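Protein SSD1 (Saccharomyces cerevisiae S288C, PDB 7AM1) binds untranslated regions of mRNAs and represses their translation, acting as a non-enzymatic member of the RNase II family. Local coordinates at residues D276-S279 with E280-F283; K591-F595 with G596-D600; A713-L716 with L717-T721; Q740-E743 with S744-D747. One frame throughout, in Å; residues are numbered along the deposited sequence.

Interaction 1: D276-S279 with E280-F283; sequences DKYS and EKLF
Tyr278 and Lys281 are the two ends of a type I beta turn through which the chain passes from a 3-10 segment into a strand, their CA atoms 5.2 Å apart. One backbone hydrogen bond closes the turn, from Lys281 N to Tyr278 O at 3.0 Å, and its donor stands above the carbonyl plane, 56° out of it. A water molecule sits between the turn and the strand, 2.7 Å from Tyr278 O and 2.8 Å from Lys281 O. On the incoming side, Ser279 OG donates to Asp276 O (3.0 Å). Its chi1 of 64° sets the hydroxyl between the backbone N and the carbonyl carbon, from where it can reach back over the preceding turn.

The strand so begun, 281-289, belongs to the second cold-shock domain, of the OB clan, and runs between strands 221-226 and 298-307 of an antiparallel sheet. At its start the aromatic residues meet without stacking: Tyr278 CD2 arrives in the plane of the Phe283 ring, at its edge, 3.9 Å from Phe283 CZ. Lys281 tucks its first methylenes beside the same tyrosine, with CB 3.4 Å from Tyr278 O. A bend at chi2 (-68°) then carries the amine away to a salt bridge with Asp307. Glu280 is bent at chi2 as well, and its carboxylate pairs with Lys807.

Interaction 2: K591-F595 with G596-D600; sequences KIQNF and GYNFD
Two backbone hydrogen bonds tie Gly596 and Tyr597 to the last turn of helix 582-595. Tyr597 N reaches back to Ile592 O at 2.8 Å, while Gly596 N binds Gln593 O at 2.9 Å. The bend takes a positive phi at Gly596 (106°), where a CB would collide with Phe595 O, so glycine suits the position. A weaker polar touch follows, the CA-H of Gln593 pointing at Tyr597 O with a CA to O distance of 3.3 Å.

Apolar contacts fill the inner side. Ile592 CD1 presses on Phe599 CZ at 3.5 Å, the two side chains crossing at about a right angle. Ile592 chi1 (64°) sets CG1 between backbone N and carbonyl carbon, and the extended arm carries CD1 there. Ile592 and Tyr597 also approach with their CB atoms, and Phe595 CB lies in the plane of the Tyr597 ring, 3.8 Å from its CD1. Ile592 and Tyr597 both continue onto Ile623 of helix 617-629.

On the outer side Asn598 ND2 rests on Gln593 CG at 3.5 Å, with the two amide planes 56° apart. With an alanine in place of Gln593 the methylene under Asn598 is gone, and the asparagine amide would probably be freer to turn.

The paired bonds, the glycine and the apolar meeting of Ile592 with Tyr597 across them are the marks of a Schellman motif, here ending a helix of the RNB domain.

Interaction 3: A713-L716 with L717-T721; sequences AIHL and LLCKT
Leu717 N donates to Ala713 O at 3.1 Å, in a nearly straight bond that begins the second segment's run of helical pairings. Its own side chain packs against Leu840 and Leu845. Leu718 comes next, its N bonded to Ile714 O at 2.8 Å. Its CB also packs on that oxygen, at 3.3 Å.

Each of these bonds joins a residue to the fourth one before it, the pattern of an alpha helix, and both segments lie within the one long helix 689-725. Helix 834-842 covers the flank of Leu717, Lys720 and Thr721, whereas helix 311-321 packs on Leu716.

Cys719 makes the one close contact between side-chain ends. Its SG lies over a face of the His715 imidazole, 3.8 Å from the ring centroid and 24° off the normal, displaced toward CE1. The histidine chi1 of 175° sends the ring out beside its own carbonyl, and the cysteine chi1 of -74° turns the sulfur back over it. The ring is further held by His715 NE2, bonded to Gly186 O, which probably helps to fix its rotation. Lys720 N binds Leu716 O at 3.2 Å, while its bent chain carries the amine to a salt bridge with Glu839. Finally, Thr721 grips Leu717 O twice, from opposite faces of the carbonyl plane, with N and OG1 each 2.9 Å away.

Interaction 4: Q740-E743 with S744-D747; sequences QVYE and SSFD
Tyr742 reaches diagonally over the hairpin to Asp747, and its OH donates to Asp747 OD2 at 2.6 Å. The hydroxyl comes from above the carboxylate plane, with ring and carboxylate turned 66° against each other. The tyrosine takes a chi1 of -49°, CG anti to its carbonyl carbon, and this lays the ring along the second segment: CD2 is 3.5 Å from Ser745 OG, itself hydrogen-bonded to Asp154 O, and 3.9 Å from Phe746 CA. Asp747 OD1 meanwhile forms a salt bridge with Arg758, which adds a further hold on the carboxylate. A phenylalanine in place of Tyr742 lacks the hydroxyl and so this bond, and the Asp747 carboxylate would probably be held less firmly beside the arginine.

Val741 and Phe746 form a non-hydrogen-bonded antiparallel pair, and Phe746 CB touches Gln740 O at 3.2 Å and Val741 CG2 at 4.4 Å. In the backbone, Asp747 N binds Gln740 O at 2.8 Å and Tyr742 N binds Ser745 O, also at 2.8 Å, leaving Glu743 and Ser744 to make the reversal.

The hairpin belongs to the DIS3L2-like C-terminal domain, of the OB clan. Strand 745-750 lies between 732-741 and 755-760, Val741 and Phe746 pack together on Leu778 of strand 777-782, and Gln740 reaches Lys591 and Phe595 at the end of helix 582-595.

All four contacts join adjacent segments, yet their chemistry follows their place in the fold. Interactions 1 and 2 lie near the surface and change the chain's course, one by a turn into a strand, the other by a helix end. Interactions 3 and 4 are buried: the first stays within one helix and adds a sulfur over an imidazole, the second closes a hairpin and helps to hold a buried carboxylate. Interactions 2 and 4 touch, Phe595 CZ meeting Gln740 NE2 at 3.6 Å, so the RNB domain and the C-terminal domain meet there. Helix 689-725 of interaction 3 is followed by strand 732-741 of interaction 4, whereas interactions 1 and 2 have centres 49 Å apart.

Interaction 1: D276-S279 with E280-F283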
loop_
_atom_site.group_PDB
_atom_site.type_symbol
_atom_site.label_atom_id
_atom_site.label_comp_id
_atom_site.label_asym_id
_atom_site.label_seq_id
_atom_site.Cartn_x
_atom_site.Cartn_y
_atom_site.Cartn_z
ATOM N N ASP A 276 27.268 20.858 -8.246
ATOM C CA ASP A 276 26.714 21.147 -6.929
ATOM C C ASP A 276 25.479 22.034 -7.013
ATOM O O ASP A 276 24.651 22.010 -6.096
ATOM C CB ASP A 276 27.772 21.807 -6.042
ATOM N N LYS A 277 25.341 22.825 -8.080
ATOM C CA LYS A 277 24.158 23.661 -8.237
ATOM C C LYS A 277 22.898 22.840 -8.479
ATOM O O LYS A 277 21.795 23.324 -8.200
ATOM C CB LYS A 277 24.364 24.647 -9.389
ATOM N N TYR A 278 23.033 21.614 -8.985
ATOM C CA TYR A 278 21.895 20.757 -9.290
ATOM C C TYR A 278 21.584 19.767 -8.175
ATOM O O TYR A 278 20.679 18.943 -8.328
ATOM C CB TYR A 278 22.152 19.988 -10.591
ATOM C CG TYR A 278 22.203 20.864 -11.821
ATOM C CD1 TYR A 278 23.375 21.511 -12.181
ATOM C CD2 TYR A 278 21.083 21.041 -12.622
ATOM C CE1 TYR A 278 23.434 22.313 -13.303
ATOM C CE2 TYR A 278 21.131 21.843 -13.748
ATOM C CZ TYR A 278 22.311 22.476 -14.083
ATOM O OH TYR A 278 22.371 23.275 -15.201
ATOM N N SER A 279 22.313 19.831 -7.059
ATOM C CA SER A 279 22.165 18.841 -6.001
ATOM C C SER A 279 20.752 18.793 -5.435
ATOM O O SER A 279 20.358 17.762 -4.877
ATOM C CB SER A 279 23.166 19.129 -4.877
ATOM O OG SER A 279 22.894 20.373 -4.256
ATOM N N GLU A 280 19.983 19.878 -5.550
ATOM C CA GLU A 280 18.635 19.932 -4.999
ATOM C C GLU A 280 17.572 19.852 -6.092
ATOM O O GLU A 280 16.425 20.257 -5.873
ATOM C CB GLU A 280 18.455 21.210 -4.177
ATOM C CG GLU A 280 19.381 21.295 -2.960
ATOM C CD GLU A 280 18.784 20.721 -1.689
ATOM O OE1 GLU A 280 17.752 21.237 -1.211
ATOM O OE2 GLU A 280 19.364 19.750 -1.158
ATOM N N LYS A 281 17.935 19.343 -7.267
ATOM C CA LYS A 281 17.007 19.191 -8.377
ATOM C C LYS A 281 16.606 17.728 -8.516
ATOM O O LYS A 281 17.413 16.824 -8.272
ATOM C CB LYS A 281 17.627 19.681 -9.687
ATOM C CG LYS A 281 17.905 21.181 -9.729
ATOM C CD LYS A 281 16.630 22.009 -9.748
ATOM C CE LYS A 281 16.943 23.496 -9.870
ATOM N NZ LYS A 281 15.770 24.286 -10.333
ATOM N N LEU A 282 15.358 17.497 -8.901
ATOM C CA LEU A 282 14.857 16.153 -9.144
ATOM C C LEU A 282 14.860 15.883 -10.641
ATOM O O LEU A 282 14.380 16.707 -11.427
ATOM C CB LEU A 282 13.450 15.980 -8.574
ATOM C CG LEU A 282 13.374 15.614 -7.090
ATOM C CD1 LEU A 282 11.924 15.476 -6.654
ATOM C CD2 LEU A 282 14.139 14.329 -6.788
ATOM N N PHE A 283 15.423 14.745 -11.029
ATOM C CA PHE A 283 15.398 14.291 -12.409
ATOM C C PHE A 283 14.665 12.959 -12.492
ATOM O O PHE A 283 14.493 12.253 -11.495
ATOM C CB PHE A 283 16.816 14.138 -12.966
ATOM C CG PHE A 283 17.595 15.425 -13.005
ATOM C CD1 PHE A 283 18.326 15.830 -11.903
ATOM C CD2 PHE A 283 17.600 16.225 -14.135
ATOM C CE1 PHE A 283 19.051 17.009 -11.924
ATOM C CE2 PHE A 283 18.327 17.406 -14.161
ATOM C CZ PHE A 283 19.048 17.796 -13.053
HETATM O O HOH W 1 20.090 16.289 -8.687
#

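Interaction 2: K591-F595 with G596-D600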
loop_
_atom_site.group_PDB
_atom_site.type_symbol
_atom_site.label_atom_id
_atom_site.label_comp_id
_atom_site.label_asym_id
_atom_site.label_seq_id
_atom_site.Cartn_x
_atom_site.Cartn_y
_atom_site.Cartn_z
ATOM N N LYS A 591 5.041 -14.497 16.886
ATOM C CA LYS A 591 4.823 -13.176 17.465
ATOM C C LYS A 591 3.539 -13.142 18.288
ATOM O O LYS A 591 3.548 -12.737 19.457
ATOM C CB LYS A 591 4.785 -12.119 16.358
ATOM C CG LYS A 591 6.133 -11.845 15.708
ATOM C CD LYS A 591 5.979 -10.986 14.459
ATOM C CE LYS A 591 7.318 -10.720 13.792
ATOM N NZ LYS A 591 7.176 -9.830 12.604
ATOM N N ILE A 592 2.419 -13.562 17.695
ATOM C CA ILE A 592 1.149 -13.468 18.406
ATOM C C ILE A 592 1.118 -14.427 19.589
ATOM O O ILE A 592 0.411 -14.185 20.577
ATOM C CB ILE A 592 -0.031 -13.718 17.449
ATOM C CG1 ILE A 592 0.001 -15.142 16.897
ATOM C CG2 ILE A 592 0.005 -12.711 16.315
ATOM C CD1 ILE A 592 -1.233 -15.504 16.101
ATOM N N GLN A 593 1.863 -15.531 19.512
ATOM C CA GLN A 593 1.946 -16.430 20.656
ATOM C C GLN A 593 2.735 -15.789 21.791
ATOM O O GLN A 593 2.368 -15.924 22.965
ATOM C CB GLN A 593 2.560 -17.761 20.229
ATOM C CG GLN A 593 1.583 -18.647 19.468
ATOM C CD GLN A 593 2.146 -20.020 19.155
ATOM O OE1 GLN A 593 3.362 -20.207 19.092
ATOM N NE2 GLN A 593 1.261 -20.993 18.973
ATOM N N ASN A 594 3.814 -15.073 21.465
ATOM C CA ASN A 594 4.506 -14.297 22.485
ATOM C C ASN A 594 3.562 -13.279 23.112
ATOM O O ASN A 594 3.627 -13.020 24.320
ATOM C CB ASN A 594 5.727 -13.595 21.888
ATOM C CG ASN A 594 6.808 -14.567 21.457
ATOM O OD1 ASN A 594 6.833 -15.719 21.889
ATOM N ND2 ASN A 594 7.725 -14.097 20.616
ATOM N N PHE A 595 2.664 -12.701 22.306
ATOM C CA PHE A 595 1.667 -11.781 22.837
ATOM C C PHE A 595 0.675 -12.481 23.762
ATOM O O PHE A 595 0.021 -11.811 24.568
ATOM C CB PHE A 595 0.891 -11.107 21.700
ATOM C CG PHE A 595 1.722 -10.196 20.831
ATOM C CD1 PHE A 595 2.944 -9.702 21.262
ATOM C CD2 PHE A 595 1.259 -9.819 19.580
ATOM C CE1 PHE A 595 3.689 -8.860 20.458
ATOM C CE2 PHE A 595 1.999 -8.981 18.774
ATOM C CZ PHE A 595 3.216 -8.499 19.212
ATOM N N GLY A 596 0.553 -13.805 23.665
ATOM C CA GLY A 596 -0.398 -14.560 24.457
ATOM C C GLY A 596 -1.612 -15.051 23.700
ATOM O O GLY A 596 -2.500 -15.653 24.316
ATOM N N TYR A 597 -1.682 -14.825 22.392
ATOM C CA TYR A 597 -2.784 -15.303 21.568
ATOM C C TYR A 597 -2.365 -16.595 20.878
ATOM O O TYR A 597 -1.338 -16.633 20.194
ATOM C CB TYR A 597 -3.181 -14.255 20.525
ATOM C CG TYR A 597 -3.670 -12.953 21.116
ATOM C CD1 TYR A 597 -2.787 -11.922 21.408
ATOM C CD2 TYR A 597 -5.017 -12.753 21.377
ATOM C CE1 TYR A 597 -3.236 -10.731 21.947
ATOM C CE2 TYR A 597 -5.474 -11.569 21.913
ATOM C CZ TYR A 597 -4.583 -10.562 22.198
ATOM O OH TYR A 597 -5.048 -9.382 22.735
ATOM N N ASN A 598 -3.161 -17.647 21.058
ATOM C CA ASN A 598 -2.842 -18.962 20.514
ATOM C C ASN A 598 -3.931 -19.450 19.565
ATOM O O ASN A 598 -4.179 -20.653 19.460
ATOM C CB ASN A 598 -2.621 -19.973 21.642
ATOM C CG ASN A 598 -1.558 -19.523 22.638
ATOM O OD1 ASN A 598 -1.873 -19.100 23.752
ATOM N ND2 ASN A 598 -0.294 -19.608 22.236
ATOM N N PHE A 599 -4.579 -18.531 18.853
ATOM C CA PHE A 599 -5.649 -18.923 17.951
ATOM C C PHE A 599 -5.076 -19.548 16.681
ATOM O O PHE A 599 -3.893 -19.402 16.357
ATOM C CB PHE A 599 -6.548 -17.732 17.602
ATOM C CG PHE A 599 -5.826 -16.563 16.994
ATOM C CD1 PHE A 599 -5.413 -16.591 15.673
ATOM C CD2 PHE A 599 -5.592 -15.419 17.736
ATOM C CE1 PHE A 599 -4.760 -15.511 15.113
ATOM C CE2 PHE A 599 -4.941 -14.337 17.180
ATOM C CZ PHE A 599 -4.524 -14.384 15.867
ATOM N N ASP A 600 -5.946 -20.244 15.954
ATOM C CA ASP A 600 -5.528 -21.013 14.790
ATOM C C ASP A 600 -5.175 -20.085 13.633
ATOM O O ASP A 600 -5.908 -19.137 13.336
ATOM C CB ASP A 600 -6.643 -21.979 14.380
ATOM C CG ASP A 600 -6.325 -22.743 13.104
ATOM O OD1 ASP A 600 -5.148 -22.757 12.685
ATOM O OD2 ASP A 600 -7.262 -23.324 12.515
#

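Interaction 3: A713-L716 with L717-T721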
loop_
_atom_site.group_PDB
_atom_site.type_symbol
_atom_site.label_atom_id
_atom_site.label_comp_id
_atom_site.label_asym_id
_atom_site.label_seq_id
_atom_site.Cartn_x
_atom_site.Cartn_y
_atom_site.Cartn_z
ATOM N N ALA A 713 2.167 9.737 -1.305
ATOM C CA ALA A 713 1.571 11.062 -1.181
ATOM C C ALA A 713 0.952 11.260 0.199
ATOM O O ALA A 713 1.044 12.352 0.776
ATOM C CB ALA A 713 0.536 11.265 -2.288
ATOM N N ILE A 714 0.324 10.221 0.753
ATOM C CA ILE A 714 -0.133 10.292 2.138
ATOM C C ILE A 714 1.042 10.581 3.061
ATOM O O ILE A 714 0.980 11.462 3.926
ATOM C CB ILE A 714 -0.838 8.987 2.545
ATOM C CG1 ILE A 714 -2.159 8.818 1.796
ATOM C CG2 ILE A 714 -1.047 8.963 4.046
ATOM C CD1 ILE A 714 -2.755 7.426 1.945
ATOM N N HIS A 715 2.120 9.808 2.910
ATOM C CA HIS A 715 3.281 9.951 3.776
ATOM C C HIS A 715 3.830 11.364 3.713
ATOM O O HIS A 715 4.198 11.947 4.739
ATOM C CB HIS A 715 4.348 8.937 3.358
ATOM C CG HIS A 715 5.638 9.061 4.105
ATOM N ND1 HIS A 715 6.651 9.903 3.699
ATOM C CD2 HIS A 715 6.088 8.442 5.222
ATOM C CE1 HIS A 715 7.666 9.804 4.539
ATOM N NE2 HIS A 715 7.350 8.923 5.472
ATOM N N LEU A 716 3.868 11.936 2.512
ATOM C CA LEU A 716 4.381 13.287 2.330
ATOM C C LEU A 716 3.541 14.293 3.107
ATOM O O LEU A 716 4.075 15.103 3.873
ATOM C CB LEU A 716 4.404 13.611 0.837
ATOM C CG LEU A 716 4.902 14.969 0.363
ATOM C CD1 LEU A 716 6.384 15.131 0.707
ATOM C CD2 LEU A 716 4.668 15.111 -1.137
ATOM N N LEU A 717 2.220 14.251 2.927
ATOM C CA LEU A 717 1.349 15.200 3.608
ATOM C C LEU A 717 1.315 14.958 5.109
ATOM O O LEU A 717 1.186 15.911 5.886
ATOM C CB LEU A 717 -0.058 15.118 3.028
ATOM C CG LEU A 717 -1.084 16.129 3.534
ATOM C CD1 LEU A 717 -0.556 17.549 3.417
ATOM C CD2 LEU A 717 -2.394 15.964 2.767
ATOM N N LEU A 718 1.435 13.698 5.535
ATOM C CA LEU A 718 1.456 13.393 6.962
ATOM C C LEU A 718 2.704 13.958 7.629
ATOM O O LEU A 718 2.636 14.476 8.750
ATOM C CB LEU A 718 1.380 11.881 7.172
ATOM C CG LEU A 718 1.436 11.438 8.633
ATOM C CD1 LEU A 718 0.289 12.041 9.424
ATOM C CD2 LEU A 718 1.423 9.923 8.727
ATOM N N CYS A 719 3.855 13.856 6.963
ATOM C CA CYS A 719 5.079 14.419 7.519
ATOM C C CYS A 719 4.963 15.929 7.664
ATOM O O CYS A 719 5.386 16.501 8.675
ATOM C CB CYS A 719 6.269 14.054 6.633
ATOM S SG CYS A 719 6.778 12.342 6.770
ATOM N N LYS A 720 4.399 16.594 6.656
ATOM C CA LYS A 720 4.151 18.027 6.746
ATOM C C LYS A 720 3.219 18.359 7.905
ATOM O O LYS A 720 3.415 19.364 8.603
ATOM C CB LYS A 720 3.566 18.508 5.421
ATOM C CG LYS A 720 3.213 19.973 5.359
ATOM C CD LYS A 720 2.823 20.327 3.930
ATOM C CE LYS A 720 1.766 21.412 3.868
ATOM N NZ LYS A 720 0.746 21.097 2.826
ATOM N N THR A 721 2.198 17.525 8.121
ATOM C CA THR A 721 1.242 17.757 9.199
ATOM C C THR A 721 1.893 17.530 10.558
ATOM O O THR A 721 1.697 18.319 11.492
ATOM C CB THR A 721 0.030 16.836 9.020
ATOM O OG1 THR A 721 -0.638 17.129 7.782
ATOM C CG2 THR A 721 -0.946 17.016 10.152
#

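Interaction 4: Q740-E743 with S744-D747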
loop_
_atom_site.group_PDB
_atom_site.type_symbol
_atom_site.label_atom_id
_atom_site.label_comp_id
_atom_site.label_asym_id
_atom_site.label_seq_id
_atom_site.Cartn_x
_atom_site.Cartn_y
_atom_site.Cartn_z
ATOM N N GLN A 740 7.176 -4.838 18.674
ATOM C CA GLN A 740 8.238 -5.832 18.686
ATOM C C GLN A 740 9.432 -5.271 19.448
ATOM O O GLN A 740 9.723 -4.075 19.369
ATOM C CB GLN A 740 8.671 -6.223 17.265
ATOM C CG GLN A 740 7.700 -7.141 16.516
ATOM C CD GLN A 740 7.630 -8.535 17.114
ATOM O OE1 GLN A 740 8.491 -9.380 16.865
ATOM N NE2 GLN A 740 6.606 -8.778 17.914
ATOM N N VAL A 741 10.130 -6.145 20.164
ATOM C CA VAL A 741 11.326 -5.778 20.907
ATOM C C VAL A 741 12.511 -6.533 20.323
ATOM O O VAL A 741 12.405 -7.717 19.987
ATOM C CB VAL A 741 11.172 -6.076 22.413
ATOM C CG1 VAL A 741 12.474 -5.810 23.145
ATOM C CG2 VAL A 741 10.062 -5.225 23.005
ATOM N N TYR A 742 13.634 -5.836 20.193
ATOM C CA TYR A 742 14.862 -6.414 19.675
ATOM C C TYR A 742 15.994 -6.128 20.656
ATOM O O TYR A 742 15.803 -5.485 21.692
ATOM C CB TYR A 742 15.188 -5.862 18.281
ATOM C CG TYR A 742 14.022 -5.893 17.316
ATOM C CD1 TYR A 742 13.606 -7.083 16.733
ATOM C CD2 TYR A 742 13.334 -4.731 16.992
ATOM C CE1 TYR A 742 12.536 -7.113 15.846
ATOM C CE2 TYR A 742 12.267 -4.749 16.111
ATOM C CZ TYR A 742 11.872 -5.942 15.538
ATOM O OH TYR A 742 10.808 -5.959 14.662
ATOM N N GLU A 743 17.189 -6.609 20.309
ATOM C CA GLU A 743 18.334 -6.509 21.208
ATOM C C GLU A 743 18.763 -5.064 21.452
ATOM O O GLU A 743 19.233 -4.737 22.549
ATOM C CB GLU A 743 19.494 -7.331 20.640
ATOM C CG GLU A 743 19.911 -6.938 19.234
ATOM C CD GLU A 743 21.206 -7.598 18.811
ATOM O OE1 GLU A 743 21.689 -8.486 19.550
ATOM O OE2 GLU A 743 21.739 -7.224 17.744
ATOM N N SER A 744 18.625 -4.184 20.457
ATOM C CA SER A 744 19.079 -2.807 20.627
ATOM C C SER A 744 18.098 -1.816 20.007
ATOM O O SER A 744 18.483 -0.681 19.700
ATOM C CB SER A 744 20.495 -2.658 20.041
ATOM O OG SER A 744 20.985 -1.331 20.135
ATOM N N SER A 745 16.837 -2.203 19.851
ATOM C CA SER A 745 15.823 -1.356 19.237
ATOM C C SER A 745 14.472 -1.998 19.512
ATOM O O SER A 745 14.389 -3.111 20.036
ATOM C CB SER A 745 16.054 -1.191 17.734
ATOM O OG SER A 745 16.016 -2.443 17.067
ATOM N N PHE A 746 13.414 -1.274 19.169
ATOM C CA PHE A 746 12.075 -1.832 19.268
ATOM C C PHE A 746 11.152 -1.036 18.361
ATOM O O PHE A 746 11.388 0.145 18.094
ATOM C CB PHE A 746 11.556 -1.839 20.714
ATOM C CG PHE A 746 11.522 -0.480 21.380
ATOM C CD1 PHE A 746 12.662 0.052 21.969
ATOM C CD2 PHE A 746 10.343 0.246 21.445
ATOM C CE1 PHE A 746 12.631 1.291 22.598
ATOM C CE2 PHE A 746 10.303 1.491 22.072
ATOM C CZ PHE A 746 11.454 2.012 22.648
ATOM N N ASP A 747 10.103 -1.702 17.890
ATOM C CA ASP A 747 9.125 -1.091 17.004
ATOM C C ASP A 747 7.921 -0.614 17.804
ATOM O O ASP A 747 7.468 -1.285 18.737
ATOM C CB ASP A 747 8.681 -2.076 15.919
ATOM C CG ASP A 747 9.831 -2.526 15.039
ATOM O OD1 ASP A 747 10.836 -1.784 14.964
ATOM O OD2 ASP A 747 9.729 -3.612 14.426
#